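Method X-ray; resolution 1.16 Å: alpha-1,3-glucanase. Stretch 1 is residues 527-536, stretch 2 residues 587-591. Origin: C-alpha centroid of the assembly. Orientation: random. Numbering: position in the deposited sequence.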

# COMPACT_ATOMS: atom_id res chain seq x y z
N THR A 527 12.70 -17.61 8.32
CA THR A 527 11.72 -17.11 9.29
C THR A 527 12.43 -16.89 10.62
O THR A 527 13.11 -17.78 11.12
CB THR A 527 10.61 -18.15 9.45
OG1 THR A 527 10.03 -18.43 8.17
CG2 THR A 527 9.54 -17.67 10.39
N GLY A 528 12.26 -15.69 11.18
CA GLY A 528 12.99 -15.36 12.40
C GLY A 528 12.62 -16.24 13.58
O GLY A 528 13.50 -16.67 14.34
N THR A 529 11.33 -16.54 13.75
CA THR A 529 10.91 -17.36 14.87
C THR A 529 10.28 -18.68 14.41
O THR A 529 10.99 -19.67 14.23
CB THR A 529 10.00 -16.58 15.82
OG1 THR A 529 8.87 -16.08 15.11
CG2 THR A 529 10.75 -15.40 16.45
N VAL A 530 8.96 -18.70 14.21
CA VAL A 530 8.24 -19.95 13.96
C VAL A 530 7.47 -19.87 12.66
O VAL A 530 6.99 -18.81 12.24
CB VAL A 530 7.31 -20.34 15.13
CG1 VAL A 530 8.12 -20.57 16.40
CG2 VAL A 530 6.25 -19.26 15.37
N VAL A 531 7.31 -21.04 12.02
CA VAL A 531 6.47 -21.10 10.82
C VAL A 531 5.00 -20.90 11.17
O VAL A 531 4.26 -20.23 10.44
CB VAL A 531 6.73 -22.41 10.05
CG1 VAL A 531 5.81 -22.51 8.84
CG2 VAL A 531 8.19 -22.46 9.61
N VAL A 532 4.55 -21.47 12.29
CA VAL A 532 3.17 -21.36 12.74
C VAL A 532 3.17 -20.86 14.18
O VAL A 532 3.71 -21.52 15.08
CB VAL A 532 2.41 -22.70 12.65
CG1 VAL A 532 1.00 -22.53 13.22
CG2 VAL A 532 2.35 -23.19 11.22
N GLN A 533 2.56 -19.69 14.40
CA GLN A 533 2.39 -19.10 15.72
C GLN A 533 0.90 -19.22 16.04
O GLN A 533 0.09 -18.43 15.55
CB GLN A 533 2.85 -17.65 15.68
CG GLN A 533 2.75 -16.90 17.00
CD GLN A 533 3.25 -15.47 16.89
OE1 GLN A 533 4.35 -15.22 16.39
NE2 GLN A 533 2.43 -14.53 17.34
N ALA A 534 0.53 -20.24 16.81
CA ALA A 534 -0.86 -20.58 17.09
C ALA A 534 -1.21 -20.16 18.51
O ALA A 534 -0.73 -20.76 19.48
CB ALA A 534 -1.11 -22.07 16.88
N GLU A 535 -2.06 -19.15 18.63
CA GLU A 535 -2.42 -18.59 19.92
C GLU A 535 -3.92 -18.53 20.16
O GLU A 535 -4.34 -18.08 21.23
CB GLU A 535 -1.81 -17.19 20.08
CG GLU A 535 -0.31 -17.22 20.03
CD GLU A 535 0.27 -15.85 20.20
OE1 GLU A 535 0.39 -15.14 19.19
OE2 GLU A 535 0.57 -15.47 21.35
N ALA A 536 -4.72 -18.91 19.21
CA ALA A 536 -6.15 -19.03 19.38
C ALA A 536 -6.53 -20.48 19.55
O ALA A 536 -5.84 -21.37 19.04
CB ALA A 536 -6.87 -18.49 18.15
N THR A 587 7.61 -19.32 27.58
CA THR A 587 8.62 -18.45 27.01
C THR A 587 8.24 -18.10 25.58
O THR A 587 7.36 -18.71 24.97
CB THR A 587 10.00 -19.10 27.04
OG1 THR A 587 10.02 -20.24 26.17
CG2 THR A 587 10.37 -19.52 28.46
N TRP A 588 8.94 -17.12 25.03
CA TRP A 588 8.63 -16.78 23.67
C TRP A 588 9.81 -17.07 22.76
O TRP A 588 10.96 -16.77 23.12
CB TRP A 588 8.24 -15.31 23.55
CG TRP A 588 6.78 -15.15 23.64
CD1 TRP A 588 6.03 -15.00 24.77
CD2 TRP A 588 5.85 -15.17 22.55
NE1 TRP A 588 4.70 -14.92 24.45
CE2 TRP A 588 4.57 -15.01 23.09
CE3 TRP A 588 5.99 -15.29 21.16
CZ2 TRP A 588 3.42 -14.97 22.30
CZ3 TRP A 588 4.86 -15.26 20.38
CH2 TRP A 588 3.59 -15.10 20.94
N PRO A 589 9.57 -17.66 21.59
CA PRO A 589 10.65 -17.84 20.62
C PRO A 589 11.24 -16.50 20.24
O PRO A 589 10.53 -15.54 19.96
CB PRO A 589 9.94 -18.50 19.42
CG PRO A 589 8.66 -19.04 19.96
CD PRO A 589 8.27 -18.15 21.10
N GLN A 590 12.57 -16.43 20.25
CA GLN A 590 13.23 -15.18 19.91
C GLN A 590 13.99 -15.32 18.60
O GLN A 590 14.52 -16.40 18.29
CB GLN A 590 14.21 -14.77 21.01
CG GLN A 590 13.59 -14.64 22.39
CD GLN A 590 12.47 -13.61 22.43
OE1 GLN A 590 12.57 -12.54 21.83
NE2 GLN A 590 11.39 -13.94 23.12
N PRO A 591 14.04 -14.26 17.78
CA PRO A 591 14.80 -14.29 16.53
C PRO A 591 16.30 -14.13 16.78
O PRO A 591 17.08 -14.95 16.29
CB PRO A 591 14.26 -13.07 15.77
CG PRO A 591 13.84 -12.13 16.84
CD PRO A 591 13.34 -12.98 17.98

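No hydrogen bond crosses between these two stretches, although together they bury 313 Å² and bring polar and apolar groups close; two side-chain hydrogen bonds form within the stretches, and some polar atoms are satisfied elsewhere in the structure. The shortest approach makes the point. Glu 535 OE2 lies 3.0 Å from Trp 588 CZ2, a carbon at the indole edge, with the oxygen near the ring plane. An aromatic C-H carries a slight positive charge, so a carboxylate oxygen placed at the edge, rather than over the electron-rich face, is electrostatically favourable. Gln 533 NE2 approaches the same edge, 3.8 Å from Trp 588 CH2, and is tied to Glu 535 by a hydrogen bond of 2.8 Å from Gln 533 NE2 to Glu 535 OE1, with an angle of 153° at the hydrogen. The CA-to-CB bond of Trp 588 points sideways, yet its long side chain carries the ring's end to these two residues.

At the other end the backbones draw together: the CA atoms of Gly 528 and Pro 591 are 4.6 Å apart. Here Pro 591 CA lies 3.5 Å from Gly 528 O, and the 150° angle at the hydrogen supports a CA-H...O contact. The fit is tight, since an ideal CB built on Gly 528 would sit 3.5 Å from Pro 591 CB.

Between these ends the packing is mainly van der Waals. The CA-to-CB bond of Thr 529 points toward stretch 2, its methyl CG2 lying 3.5 Å from Pro 589 O and 3.9 Å from Pro 591 CD. Val 530 CG1 meets Pro 589 CG at 3.9 Å, an apolar pairing. The CA-to-CB bond of Gln 590 points away from stretch 1, and Gln 590 NE2 donates to Trp 588 O at 2.9 Å, a hydrogen bond within stretch 2.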